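Local structure of protein GLB-12 (Caenorhabditis elegans, 4BJA) at residues E101-T104 and S105-T109; V151-E154 and R155-F159. The protein binds a heme b whose iron takes two axial protein ligands, and as a globin probably works in redox signalling or oxygen binding. The protein carries 1 engineered substitution. One frame throughout, in Å; residues are numbered along the deposited sequence. Where two conformers were deposited one is given.

Contact 1: E101-T104 and S105-T109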
ATOM      1  N   GLU A 101       9.051  17.832  -4.278  1.00 19.59           N
ATOM      2  CA  GLU A 101       8.461  18.911  -5.063  1.00 20.28           C
ATOM      3  C   GLU A 101       7.582  18.288  -6.164  1.00 20.01           C
ATOM      4  O   GLU A 101       6.433  18.664  -6.371  1.00 21.21           O
ATOM      5  CB  GLU A 101       9.567  19.739  -5.713  1.00 20.63           C
ATOM      6  CG  GLU A 101       9.076  20.763  -6.738  1.00 24.09           C
ATOM      7  CD  GLU A 101       8.105  21.826  -6.185  1.00 26.91           C
ATOM      8  OE1 GLU A 101       7.903  22.004  -4.947  1.00 25.75           O
ATOM      9  OE2 GLU A 101       7.530  22.546  -7.033  1.00 31.11           O
ATOM     10  N   GLN A 102       8.149  17.332  -6.865  1.00 19.70           N
ATOM     11  CA  GLN A 102       7.446  16.724  -8.016  1.00 20.40           C
ATOM     12  C   GLN A 102       6.275  15.906  -7.515  1.00 19.44           C
ATOM     13  O   GLN A 102       5.152  15.925  -8.093  1.00 19.72           O
ATOM     14  CB  GLN A 102       8.370  15.734  -8.684  1.00 21.99           C
ATOM     15  CG  GLN A 102       9.545  16.204  -9.464  1.00 30.03           C
ATOM     16  CD  GLN A 102      10.277  14.958  -9.997  1.00 39.00           C
ATOM     17  OE1 GLN A 102      11.263  14.481  -9.408  1.00 41.39           O
ATOM     18  NE2 GLN A 102       9.711  14.360 -11.044  1.00 42.69           N
ATOM     19  N   LEU A 103       6.532  15.124  -6.464  1.00 18.45           N
ATOM     20  CA  LEU A 103       5.499  14.201  -5.952  1.00 17.64           C
ATOM     21  C   LEU A 103       4.295  15.016  -5.429  1.00 17.69           C
ATOM     22  O   LEU A 103       3.136  14.694  -5.745  1.00 17.88           O
ATOM     23  CB  LEU A 103       6.118  13.294  -4.850  1.00 17.78           C
ATOM     24  CG  LEU A 103       5.288  12.260  -4.154  1.00 20.03           C
ATOM     25  CD1 LEU A 103       4.491  11.383  -5.185  1.00 20.84           C
ATOM     26  CD2 LEU A 103       6.286  11.415  -3.310  1.00 21.24           C
ATOM     27  N   THR A 104       4.541  16.079  -4.661  1.00 17.95           N
ATOM     28  CA  THR A 104       3.415  16.866  -4.112  1.00 18.06           C
ATOM     29  C   THR A 104       2.674  17.593  -5.249  1.00 18.63           C
ATOM     30  O   THR A 104       1.459  17.712  -5.212  1.00 18.35           O
ATOM     31  CB  THR A 104       3.798  17.882  -3.051  1.00 19.20           C
ATOM     32  OG1 THR A 104       4.786  18.796  -3.564  1.00 17.83           O
ATOM     33  CG2 THR A 104       4.298  17.190  -1.760  1.00 17.82           C
ATOM     34  N   SER A 105       3.409  18.038  -6.251  1.00 18.76           N
ATOM     35  CA  SER A 105       2.781  18.697  -7.430  1.00 19.22           C
ATOM     36  C   SER A 105       1.910  17.678  -8.194  1.00 18.93           C
ATOM     37  O   SER A 105       0.789  17.986  -8.596  1.00 19.85           O
ATOM     38  CB  SER A 105       3.871  19.267  -8.361  1.00 19.41           C
ATOM     39  OG  SER A 105       3.243  19.918  -9.473  1.00 24.68           O
ATOM     40  N   MET A 106       2.438  16.488  -8.421  1.00 18.35           N
ATOM     41  CA  MET A 106       1.674  15.489  -9.168  1.00 17.66           C
ATOM     42  C   MET A 106       0.423  15.131  -8.427  1.00 17.65           C
ATOM     43  O   MET A 106      -0.629  14.944  -9.055  1.00 18.98           O
ATOM     44  CB  MET A 106       2.494  14.247  -9.503  1.00 17.59           C
ATOM     45  CG  MET A 106       3.495  14.469 -10.693  1.00 20.29           C
ATOM     46  SD  MET A 106       4.265  12.959 -11.194  1.00 26.50           S
ATOM     47  CE  MET A 106       5.411  12.760  -9.893  1.00 23.78           C
ATOM     48  N   LEU A 107       0.520  14.953  -7.100  1.00 16.57           N
ATOM     49  CA  LEU A 107      -0.616  14.547  -6.290  1.00 17.33           C
ATOM     50  C   LEU A 107      -1.622  15.664  -6.174  1.00 18.83           C
ATOM     51  O   LEU A 107      -2.825  15.441  -6.340  1.00 20.33           O
ATOM     52  CB  LEU A 107      -0.166  14.128  -4.880  1.00 16.87           C
ATOM     53  CG  LEU A 107       0.614  12.804  -4.895  1.00 16.10           C
ATOM     54  CD1 LEU A 107       1.181  12.555  -3.480  1.00 17.16           C
ATOM     55  CD2 LEU A 107      -0.210  11.588  -5.378  1.00 16.59           C
ATOM     56  N   GLY A 108      -1.152  16.879  -5.891  1.00 19.34           N
ATOM     57  CA  GLY A 108      -2.044  17.891  -5.389  1.00 20.81           C
ATOM     58  C   GLY A 108      -2.394  18.934  -6.423  1.00 22.82           C
ATOM     59  O   GLY A 108      -3.340  19.670  -6.225  1.00 26.87           O
ATOM     60  N   THR A 109      -1.630  19.021  -7.496  1.00 21.57           N
ATOM     61  CA  THR A 109      -1.933  20.012  -8.528  1.00 22.80           C
ATOM     62  C   THR A 109      -2.488  19.324  -9.755  1.00 23.36           C
ATOM     63  O   THR A 109      -3.620  19.619 -10.175  1.00 25.27           O
ATOM     64  CB  THR A 109      -0.714  20.835  -8.909  1.00 22.79           C
ATOM     65  OG1 THR A 109      -0.386  21.654  -7.783  1.00 25.55           O
ATOM     66  CG2 THR A 109      -1.004  21.697 -10.168  1.00 23.31           C
TER
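Leu103 packs against Leu107 one turn further on, in a local contact along the last turns of helix 87-108. Their side chains lie side by side and point the same way, CD1 of Leu103 3.9 Å from CD1 of Leu107. With CG opposite its own backbone N (chi1 180°), Leu103 leans along the helix and its CD1 branch meets Leu107. Both leucines press on Ala116 of helix 113-126 and on Phe195 of helix 185-214.

Each carbonyl of Glu101 to Thr104 takes the N-H four residues ahead, ending with Gly108 N on Thr104 O at 2.8 Å. In the globin fold this segment corresponds to the far end of the E helix, which begins near the axial ligand His92; the side chain of Gln102 still lies about 6 Å from the heme.

Met106 doubles back here. Its bend at chi3 (-76°) brings the CE methyl 3.7 Å from Gln102 O, while its side chain also touches Leu119.

Polar groups gather where the helix meets helix 34-46. The hydroxyl of Thr104 gives its proton to Met100 O and accepts a bond from NH1 of Arg41, which fixes its rotation. Arg41 also forms a salt bridge with Glu101 through OE2, and Trp44 NE1 bonds to OE1, so that both carboxylate oxygens are held.

Contact 2: V151-E154 and R155-F159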
ATOM      1  N   VAL A 151      12.349  10.777  10.446  1.00 14.14           N
ATOM      2  CA  VAL A 151      12.876  12.061  10.919  1.00 14.94           C
ATOM      3  C   VAL A 151      12.113  13.202  10.262  1.00 15.34           C
ATOM      4  O   VAL A 151      11.828  14.228  10.914  1.00 15.93           O
ATOM      5  CB  VAL A 151      14.413  12.167  10.768  1.00 14.23           C
ATOM      6  CG1 VAL A 151      14.924  13.541  11.375  1.00 15.61           C
ATOM      7  CG2 VAL A 151      15.087  10.969  11.474  1.00 15.90           C
ATOM      8  N   PHE A 152      11.754  13.027   8.970  1.00 15.10           N
ATOM      9  CA  PHE A 152      10.870  13.994   8.360  1.00 16.17           C
ATOM     10  C   PHE A 152       9.515  14.106   9.048  1.00 15.76           C
ATOM     11  O   PHE A 152       9.008  15.206   9.231  1.00 15.60           O
ATOM     12  CB  PHE A 152      10.743  13.721   6.862  1.00 15.97           C
ATOM     13  CG  PHE A 152      11.923  14.236   6.106  1.00 16.24           C
ATOM     14  CD1 PHE A 152      11.936  15.580   5.639  1.00 15.83           C
ATOM     15  CD2 PHE A 152      13.036  13.417   5.924  1.00 15.27           C
ATOM     16  CE1 PHE A 152      13.061  16.071   4.963  1.00 17.90           C
ATOM     17  CE2 PHE A 152      14.197  13.896   5.252  1.00 16.18           C
ATOM     18  CZ  PHE A 152      14.196  15.230   4.777  1.00 17.58           C
ATOM     19  N   ILE A 153       8.935  12.976   9.426  1.00 14.87           N
ATOM     20  CA  ILE A 153       7.662  13.015  10.157  1.00 15.85           C
ATOM     21  C   ILE A 153       7.801  13.848  11.449  1.00 16.08           C
ATOM     22  O   ILE A 153       6.918  14.680  11.787  1.00 17.84           O
ATOM     23  CB  ILE A 153       7.182  11.587  10.446  1.00 14.75           C
ATOM     24  CG1 ILE A 153       6.701  10.936   9.124  1.00 15.79           C
ATOM     25  CG2 ILE A 153       6.019  11.603  11.470  1.00 16.51           C
ATOM     26  CD1 ILE A 153       6.454   9.446   9.194  1.00 17.94           C
ATOM     27  N   GLU A 154       8.901  13.651  12.173  1.00 16.99           N
ATOM     28  CA  GLU A 154       9.080  14.372  13.439  1.00 17.58           C
ATOM     29  C   GLU A 154       9.444  15.856  13.267  1.00 19.24           C
ATOM     30  O   GLU A 154       9.052  16.691  14.060  1.00 20.09           O
ATOM     31  CB  GLU A 154      10.213  13.660  14.241  1.00 19.26           C
ATOM     32  CG  GLU A 154       9.862  12.249  14.671  1.00 24.27           C
ATOM     33  CD  GLU A 154       8.416  12.123  15.301  1.00 34.96           C
ATOM     34  OE1 GLU A 154       8.102  12.760  16.343  1.00 36.94           O
ATOM     35  OE2 GLU A 154       7.585  11.374  14.741  1.00 40.76           O
ATOM     36  N   ARG A 155      10.225  16.168  12.223  1.00 18.88           N
ATOM     37  CA  ARG A 155      10.826  17.492  12.034  0.50 19.65           C
ATOM     38  C   ARG A 155      10.147  18.359  10.967  1.00 19.41           C
ATOM     39  O   ARG A 155      10.003  19.564  11.143  1.00 20.66           O
ATOM     40  CB  ARG A 155      12.310  17.332  11.675  0.50 20.16           C
ATOM     41  CG  ARG A 155      13.156  16.618  12.735  0.50 21.64           C
ATOM     42  CD  ARG A 155      13.653  17.599  13.793  0.50 25.59           C
ATOM     43  NE  ARG A 155      14.817  18.355  13.326  0.50 28.95           N
ATOM     44  CZ  ARG A 155      14.925  19.683  13.352  0.50 31.97           C
ATOM     45  NH1 ARG A 155      13.942  20.432  13.836  0.50 34.29           N
ATOM     46  NH2 ARG A 155      16.029  20.262  12.903  0.50 33.57           N
ATOM     47  N   LEU A 156       9.731  17.757   9.848  1.00 17.51           N
ATOM     48  CA  LEU A 156       9.105  18.570   8.792  1.00 17.45           C
ATOM     49  C   LEU A 156       7.691  18.980   9.149  1.00 17.52           C
ATOM     50  O   LEU A 156       7.301  20.133   8.875  1.00 18.83           O
ATOM     51  CB  LEU A 156       9.078  17.739   7.515  1.00 17.27           C
ATOM     52  CG  LEU A 156       9.001  18.444   6.156  1.00 21.92           C
ATOM     53  CD1 LEU A 156       8.209  17.743   5.064  1.00 23.33           C
ATOM     54  CD2 LEU A 156       9.202  19.975   5.994  1.00 22.18           C
ATOM     55  N   ILE A 157       6.934  18.084   9.791  1.00 16.36           N
ATOM     56  CA  ILE A 157       5.511  18.367  10.036  1.00 18.10           C
ATOM     57  C   ILE A 157       5.279  19.630  10.895  1.00 18.97           C
ATOM     58  O   ILE A 157       4.405  20.439  10.589  1.00 20.34           O
ATOM     59  CB  ILE A 157       4.747  17.127  10.573  1.00 17.49           C
ATOM     60  CG1 ILE A 157       4.718  16.084   9.453  1.00 17.75           C
ATOM     61  CG2 ILE A 157       3.306  17.547  11.077  1.00 19.60           C
ATOM     62  CD1 ILE A 157       4.007  14.791   9.809  1.00 19.88           C
ATOM     63  N   PRO A 158       6.076  19.847  11.955  1.00 20.38           N
ATOM     64  CA  PRO A 158       5.890  21.118  12.670  1.00 20.92           C
ATOM     65  C   PRO A 158       6.152  22.379  11.856  1.00 21.46           C
ATOM     66  O   PRO A 158       5.521  23.408  12.158  1.00 23.00           O
ATOM     67  CB  PRO A 158       6.904  21.005  13.832  1.00 22.02           C
ATOM     68  CG  PRO A 158       6.970  19.551  14.108  1.00 22.11           C
ATOM     69  CD  PRO A 158       6.883  18.894  12.741  1.00 20.06           C
ATOM     70  N   PHE A 159       7.043  22.348  10.843  1.00 21.94           N
ATOM     71  CA  PHE A 159       7.156  23.483   9.913  1.00 21.78           C
ATOM     72  C   PHE A 159       5.872  23.606   9.072  1.00 22.10           C
ATOM     73  O   PHE A 159       5.366  24.723   8.854  1.00 23.43           O
ATOM     74  CB  PHE A 159       8.362  23.330   8.969  1.00 22.32           C
ATOM     75  CG  PHE A 159       9.688  23.479   9.651  1.00 23.80           C
ATOM     76  CD1 PHE A 159      10.117  24.745  10.069  1.00 27.52           C
ATOM     77  CD2 PHE A 159      10.513  22.397   9.847  1.00 24.50           C
ATOM     78  CE1 PHE A 159      11.359  24.907  10.713  1.00 28.04           C
ATOM     79  CE2 PHE A 159      11.765  22.552  10.503  1.00 27.38           C
ATOM     80  CZ  PHE A 159      12.168  23.807  10.925  1.00 28.16           C
TER
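The Phe152 ring meets Leu156 at its edge: Leu156 CB sits near the ring plane, 4.0 Å from CD1 of Phe152, and the two side chains cross at a slant. Elsewhere round the ring, Phe96 stacks on it and Phe58 meets it with planes at about 65°, so that Phe152 belongs to an aromatic cluster; its side chain lies about 7 Å from the heme. The other flat group, the guanidinium of Arg155, turns away from the helix, and in the conformer given NH2 forms a salt bridge with Asp60.

Nearer the backbone, Arg155 lies alongside Val151, its CG 3.8 Å from CG1 of the valine. Bends at chi2 and chi3 fold the rest of the chain round toward helix 50-65, where Ile57 touches both residues.

Helix 144-160 occupies the place of the G helix of globins, between the B and H helices. Its regular bonding is interrupted inside the contact. Leu156 N reaches Phe152 O at 2.7 Å, the last bond of the series here, and the Leu156 CB is pressed to 3.1 Å from that same oxygen. Pro158 has no N-H to offer, and CD of its ring, which takes the place of the amide hydrogen, stands 3.4 Å from Glu154 O; the helix kinks at this point. The turn is already opened one residue earlier, with Ile157 N 3.9 Å from Ile153 O.

On the side facing helix 185-214, Ile153 and Ile157 run side by side, CG2 of Ile153 4.1 Å from CD1 of Ile157. Ile153 leans on Leu196 there, while Ile157 reaches Trp192.

Both contacts are local, each on a single helix, and both are partly buried; their centres are 18 Å apart and their nearest atoms about 8 Å, so they do not touch. Helix 185-214 links them: Trp192 meets Thr104 of contact 1 and Ile157 of contact 2. Contact 1 keeps its helical bonding through to its last residues, and its charged side is tied to helix 34-46. Contact 2 loses that bonding at a proline, relies more on aromatic packing, and sends its arginine to helix 50-65. Two leucines and a threonine are the buried residues of contact 1; Phe152, Leu156 and Ile157 are those of contact 2.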